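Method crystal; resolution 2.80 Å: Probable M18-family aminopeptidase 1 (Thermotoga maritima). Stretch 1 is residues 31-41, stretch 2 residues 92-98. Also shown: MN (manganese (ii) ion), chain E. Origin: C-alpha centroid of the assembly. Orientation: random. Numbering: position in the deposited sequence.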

ATOM      1  N   LYS A  31      30.205 -17.131  33.983  1.00 18.12           N
ATOM      2  CA  LYS A  31      29.025 -16.561  33.334  1.00 17.57           C
ATOM      3  C   LYS A  31      29.258 -15.114  32.928  1.00 16.56           C
ATOM      4  O   LYS A  31      28.664 -14.619  31.967  1.00 15.00           O
ATOM      5  N   THR A  32      30.123 -14.433  33.671  1.00 18.84           N
ATOM      6  CA  THR A  32      30.424 -13.037  33.388  1.00 18.40           C
ATOM      7  C   THR A  32      31.919 -12.899  33.166  1.00 18.36           C
ATOM      8  O   THR A  32      32.678 -13.796  33.531  1.00 18.36           O
ATOM      9  N   GLU A  33      32.346 -11.785  32.572  1.00 22.10           N
ATOM     10  CA  GLU A  33      33.766 -11.587  32.297  1.00 23.17           C
ATOM     11  C   GLU A  33      34.590 -11.453  33.573  1.00 22.90           C
ATOM     12  O   GLU A  33      35.738 -11.881  33.620  1.00 22.20           O
ATOM     13  N   ARG A  34      34.006 -10.868  34.613  1.00 29.45           N
ATOM     14  CA  ARG A  34      34.727 -10.721  35.871  1.00 29.94           C
ATOM     15  C   ARG A  34      34.916 -12.102  36.489  1.00 30.59           C
ATOM     16  O   ARG A  34      35.917 -12.364  37.156  1.00 30.95           O
HETATM   17  N   MSE A  35      33.955 -12.988  36.253  1.00 25.00           N
HETATM   18  CA  MSE A  35      34.015 -14.340  36.787  1.00 26.54           C
HETATM   19  C   MSE A  35      35.000 -15.204  36.016  1.00 24.84           C
HETATM   20  O   MSE A  35      35.737 -15.998  36.606  1.00 24.74           O
ATOM     21  N   THR A  36      35.011 -15.061  34.696  1.00 26.38           N
ATOM     22  CA  THR A  36      35.918 -15.857  33.876  1.00 24.99           C
ATOM     23  C   THR A  36      37.347 -15.493  34.229  1.00 23.57           C
ATOM     24  O   THR A  36      38.186 -16.372  34.394  1.00 22.17           O
ATOM     25  N   VAL A  37      37.626 -14.200  34.358  1.00 19.22           N
ATOM     26  CA  VAL A  37      38.970 -13.773  34.716  1.00 19.47           C
ATOM     27  C   VAL A  37      39.381 -14.446  36.023  1.00 19.85           C
ATOM     28  O   VAL A  37      40.440 -15.068  36.099  1.00 19.37           O
ATOM     29  N   LYS A  38      38.530 -14.338  37.040  1.00 28.99           N
ATOM     30  CA  LYS A  38      38.810 -14.947  38.339  1.00 30.23           C
ATOM     31  C   LYS A  38      39.139 -16.431  38.207  1.00 30.79           C
ATOM     32  O   LYS A  38      40.074 -16.932  38.833  1.00 30.85           O
ATOM     33  N   GLU A  39      38.363 -17.130  37.389  1.00 27.72           N
ATOM     34  CA  GLU A  39      38.555 -18.552  37.187  1.00 29.06           C
ATOM     35  C   GLU A  39      39.838 -18.836  36.404  1.00 29.47           C
ATOM     36  O   GLU A  39      40.518 -19.834  36.651  1.00 30.34           O
ATOM     37  N   ILE A  40      40.175 -17.950  35.470  1.00 27.62           N
ATOM     38  CA  ILE A  40      41.380 -18.113  34.661  1.00 26.41           C
ATOM     39  C   ILE A  40      42.621 -17.814  35.494  1.00 26.56           C
ATOM     40  O   ILE A  40      43.645 -18.484  35.364  1.00 27.25           O
ATOM     41  N   LYS A  41      42.529 -16.809  36.355  1.00 21.42           N
ATOM     42  CA  LYS A  41      43.658 -16.456  37.200  1.00 21.62           C
ATOM     43  C   LYS A  41      43.955 -17.624  38.128  1.00 20.70           C
ATOM     44  O   LYS A  41      45.096 -18.054  38.236  1.00 20.34           O
ATOM     45  N   HIS A  92      37.704 -13.439  23.488  1.00  9.29           N
ATOM     46  CA  HIS A  92      36.992 -12.497  24.341  1.00  9.33           C
ATOM     47  C   HIS A  92      36.160 -13.261  25.365  1.00  9.51           C
ATOM     48  O   HIS A  92      35.659 -14.352  25.090  1.00  9.46           O
ATOM     49  N   ILE A  93      36.037 -12.699  26.560  1.00  9.30           N
ATOM     50  CA  ILE A  93      35.298 -13.363  27.609  1.00  9.26           C
ATOM     51  C   ILE A  93      33.998 -12.669  27.985  1.00  9.42           C
ATOM     52  O   ILE A  93      33.357 -13.042  28.967  1.00  9.34           O
ATOM     53  N   ASP A  94      33.598 -11.666  27.213  1.00  8.51           N
ATOM     54  CA  ASP A  94      32.331 -11.000  27.487  1.00 10.22           C
ATOM     55  C   ASP A  94      31.284 -11.687  26.602  1.00 11.43           C
ATOM     56  O   ASP A  94      31.613 -12.183  25.522  1.00 11.75           O
ATOM     57  N   SER A  95      30.035 -11.732  27.058  1.00 19.64           N
ATOM     58  CA  SER A  95      28.965 -12.368  26.292  1.00 20.36           C
ATOM     59  C   SER A  95      27.671 -11.579  26.363  1.00 20.08           C
ATOM     60  O   SER A  95      27.415 -10.890  27.349  1.00 19.98           O
ATOM     61  N   PRO A  96      26.837 -11.658  25.312  1.00 14.40           N
ATOM     62  CA  PRO A  96      25.581 -10.908  25.376  1.00 14.05           C
ATOM     63  C   PRO A  96      24.889 -11.193  26.714  1.00 13.80           C
ATOM     64  O   PRO A  96      24.902 -12.324  27.215  1.00 13.52           O
ATOM     65  N   ARG A  97      24.303 -10.155  27.298  1.00 21.20           N
ATOM     66  CA  ARG A  97      23.638 -10.278  28.588  1.00 20.87           C
ATOM     67  C   ARG A  97      22.680  -9.110  28.777  1.00 21.59           C
ATOM     68  O   ARG A  97      22.283  -8.447  27.816  1.00 21.15           O
ATOM     69  N   LEU A  98      22.314  -8.876  30.033  1.00 22.85           N
ATOM     70  CA  LEU A  98      21.450  -7.765  30.405  1.00 23.10           C
ATOM     71  C   LEU A  98      22.148  -7.099  31.589  1.00 23.04           C
ATOM     72  O   LEU A  98      22.631  -7.789  32.486  1.00 23.21           O
TER

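The contact between the helix that begins at Glu33 and the loop preceding strand 97-98 centres on Ile93, which loses more surface to the other stretch than any other residue. Its CA-to-CB bond points toward the helix, and the chi1 p, chi2 t conformation extends CD1 to Val37, whose CG2 lies 3.4 Å from Ile93 CD1. The other branch is served by neighbouring turns: Thr36 CG2 sits 3.8 Å from Ile93 CG2, and Ile40 CD1, reached through an extended m, t rotamer, closes to 4.4 Å from the same Ile93 CG2. The CA-to-CB bond of Val37 points sideways, and with chi1 t it is CG2, not CG1, that meets the isoleucine.

Thr36 combines both characters of its side chain. In its m rotamer, OG1 donates to Thr32 O at 2.8 Å, a bond back along the helix, while CG2 remains free to pack on Ile93. Thr32 itself points away from the loop; its p rotamer places OG1 to accept from Met35 N (3.2 Å) as the N-cap. Met35, a selenomethionine, takes no part in the contact.

Glu33 points toward the loop, and its CB lies 3.7 Å from Ile93 O. Chi1 p and chi2 m bend the chain so that OE2 comes 3.9 Å from Arg97 NH2, a long salt bridge. The carboxylate oxygen lies well out of the guanidinium plane, so the attraction is one of charge, without a directed hydrogen bond. No direct hydrogen bond joins the stretches, but water 1 donates to Lys31 O at 2.8 Å and, weakly, to Ser95 O at 3.4 Å.

His92 faces other work: NE2 binds the manganese ion at 2.4 Å, and ND1 makes weak bonds to Asp94 O and Asp94 OD2, both 2.9 Å. The CA-to-CB bond of Asp94 points sideways to the helix and, with chi1 p, the end of its side chain leads away; OD1 is hydrogen-bonded elsewhere in the structure.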

ATOM      1  CB  LYS A  31      27.805 -16.611  34.256  1.00 35.70           C
ATOM      2  CG  LYS A  31      27.226 -17.990  34.507  1.00 38.58           C
ATOM      3  CD  LYS A  31      27.964 -18.709  35.611  1.00 44.30           C
ATOM      4  CE  LYS A  31      27.063 -19.736  36.280  1.00 46.19           C
ATOM      5  NZ  LYS A  31      25.872 -19.099  36.916  1.00 48.31           N
ATOM      6  CB  THR A  32      29.991 -12.153  34.558  1.00 24.88           C
ATOM      7  OG1 THR A  32      30.820 -12.419  35.694  1.00 26.47           O
ATOM      8  CG2 THR A  32      28.546 -12.456  34.927  1.00 23.08           C
ATOM      9  CB  GLU A  33      33.991 -10.371  31.381  1.00 33.63           C
ATOM     10  CG  GLU A  33      33.797  -9.017  32.031  1.00 36.81           C
ATOM     11  CD  GLU A  33      32.345  -8.706  32.319  1.00 43.18           C
ATOM     12  OE1 GLU A  33      32.073  -7.663  32.956  1.00 45.62           O
ATOM     13  OE2 GLU A  33      31.472  -9.500  31.903  1.00 46.02           O
ATOM     14  CB  ARG A  34      33.956  -9.817  36.838  1.00 19.81           C
ATOM     15  CG  ARG A  34      33.584  -8.474  36.240  1.00 18.97           C
ATOM     16  CD  ARG A  34      32.699  -7.667  37.175  1.00 19.22           C
ATOM     17  NE  ARG A  34      33.492  -6.929  38.144  1.00 23.65           N
ATOM     18  CZ  ARG A  34      33.729  -5.626  38.071  1.00 24.40           C
ATOM     19  NH1 ARG A  34      33.223  -4.914  37.075  1.00 29.09           N
ATOM     20  NH2 ARG A  34      34.486  -5.042  38.987  1.00 23.12           N
HETATM   21  CB  MSE A  35      32.629 -14.989  36.745  1.00 59.20           C
HETATM   22  CG  MSE A  35      31.918 -15.034  38.084  1.00 61.02           C
HETATM   23 SE   MSE A  35      30.035 -15.469  37.924  1.00 64.25          SE
HETATM   24  CE  MSE A  35      29.387 -13.660  37.928  1.00 61.61           C
ATOM     25  CB  THR A  36      35.686 -15.618  32.375  1.00 17.93           C
ATOM     26  OG1 THR A  36      34.278 -15.648  32.105  1.00 18.05           O
ATOM     27  CG2 THR A  36      36.370 -16.712  31.554  1.00 17.75           C
ATOM     28  CB  VAL A  37      39.067 -12.234  34.867  1.00 15.19           C
ATOM     29  CG1 VAL A  37      40.340 -11.851  35.631  1.00 15.11           C
ATOM     30  CG2 VAL A  37      39.088 -11.585  33.483  1.00 15.71           C
ATOM     31  CB  LYS A  38      37.612 -14.793  39.280  1.00 26.99           C
ATOM     32  CG  LYS A  38      37.747 -15.614  40.546  1.00 28.39           C
ATOM     33  CD  LYS A  38      36.438 -15.731  41.302  1.00 33.71           C
ATOM     34  CE  LYS A  38      36.521 -16.824  42.361  1.00 38.37           C
ATOM     35  NZ  LYS A  38      36.871 -18.151  41.764  1.00 38.83           N
ATOM     36  CB  GLU A  39      37.332 -19.125  36.467  1.00 46.99           C
ATOM     37  CG  GLU A  39      37.243 -20.636  36.466  1.00 50.13           C
ATOM     38  CD  GLU A  39      37.601 -21.246  37.806  1.00 54.97           C
ATOM     39  OE1 GLU A  39      37.352 -20.600  38.850  1.00 56.20           O
ATOM     40  OE2 GLU A  39      38.122 -22.381  37.811  1.00 54.61           O
ATOM     41  CB  ILE A  40      41.345 -17.184  33.417  1.00 19.90           C
ATOM     42  CG1 ILE A  40      40.165 -17.573  32.528  1.00 20.17           C
ATOM     43  CG2 ILE A  40      42.639 -17.312  32.607  1.00 17.69           C
ATOM     44  CD1 ILE A  40      39.970 -16.655  31.341  1.00 19.81           C
ATOM     45  CB  LYS A  41      43.360 -15.200  38.022  1.00 32.74           C
ATOM     46  CG  LYS A  41      44.540 -14.740  38.871  1.00 32.47           C
ATOM     47  CD  LYS A  41      44.226 -13.473  39.659  1.00 33.72           C
ATOM     48  CE  LYS A  41      45.433 -12.999  40.466  1.00 35.02           C
ATOM     49  NZ  LYS A  41      45.876 -14.006  41.467  1.00 37.19           N
ATOM     50  CB  HIS A  92      36.124 -11.541  23.504  1.00 13.57           C
ATOM     51  CG  HIS A  92      34.935 -12.178  22.848  1.00 14.27           C
ATOM     52  ND1 HIS A  92      33.696 -12.245  23.455  1.00 16.58           N
ATOM     53  CD2 HIS A  92      34.773 -12.696  21.606  1.00 14.89           C
ATOM     54  CE1 HIS A  92      32.823 -12.772  22.612  1.00 16.43           C
ATOM     55  NE2 HIS A  92      33.450 -13.054  21.483  1.00 15.74           N
ATOM     56  CB  ILE A  93      36.179 -13.558  28.865  1.00  9.49           C
ATOM     57  CG1 ILE A  93      36.800 -12.231  29.293  1.00  9.49           C
ATOM     58  CG2 ILE A  93      37.274 -14.568  28.575  1.00  9.49           C
ATOM     59  CD1 ILE A  93      37.661 -12.345  30.526  1.00  9.58           C
ATOM     60  CB  ASP A  94      32.405  -9.510  27.152  1.00 19.59           C
ATOM     61  CG  ASP A  94      32.677  -9.254  25.687  1.00 22.87           C
ATOM     62  OD1 ASP A  94      31.971  -8.409  25.093  1.00 25.20           O
ATOM     63  OD2 ASP A  94      33.599  -9.894  25.130  1.00 28.56           O
ATOM     64  CB  SER A  95      28.693 -13.776  26.820  1.00 20.48           C
ATOM     65  OG  SER A  95      29.748 -14.655  26.501  1.00 23.20           O
ATOM     66  CB  PRO A  96      24.820 -11.435  24.164  1.00 17.76           C
ATOM     67  CG  PRO A  96      25.926 -11.598  23.152  1.00 17.20           C
ATOM     68  CD  PRO A  96      27.019 -12.267  23.978  1.00 17.65           C
ATOM     69  CB  ARG A  97      24.689 -10.232  29.693  1.00 18.56           C
ATOM     70  CG  ARG A  97      25.603  -9.005  29.584  1.00 19.39           C
ATOM     71  CD  ARG A  97      26.711  -9.032  30.618  1.00 20.03           C
ATOM     72  NE  ARG A  97      28.004  -8.597  30.083  1.00 19.12           N
ATOM     73  CZ  ARG A  97      28.393  -7.329  29.970  1.00 23.40           C
ATOM     74  NH1 ARG A  97      27.595  -6.341  30.356  1.00 21.86           N
ATOM     75  NH2 ARG A  97      29.591  -7.050  29.469  1.00 27.94           N
ATOM     76  CB  LEU A  98      20.066  -8.253  30.841  1.00 11.28           C
ATOM     77  CG  LEU A  98      19.174  -9.017  29.859  1.00 11.10           C
ATOM     78  CD1 LEU A  98      17.887  -9.426  30.574  1.00 10.08           C
ATOM     79  CD2 LEU A  98      18.862  -8.159  28.643  1.00 10.08           C
TER
HETATM   80 MN    MN E5001      32.469 -14.003  19.458  1.00 17.51          MN
HETATM   81  O   HOH W   1      28.559 -12.453  30.139  1.00 29.11           O
HETATM   82  O   HOH W   2      31.511 -15.371  17.792  1.00 24.06           O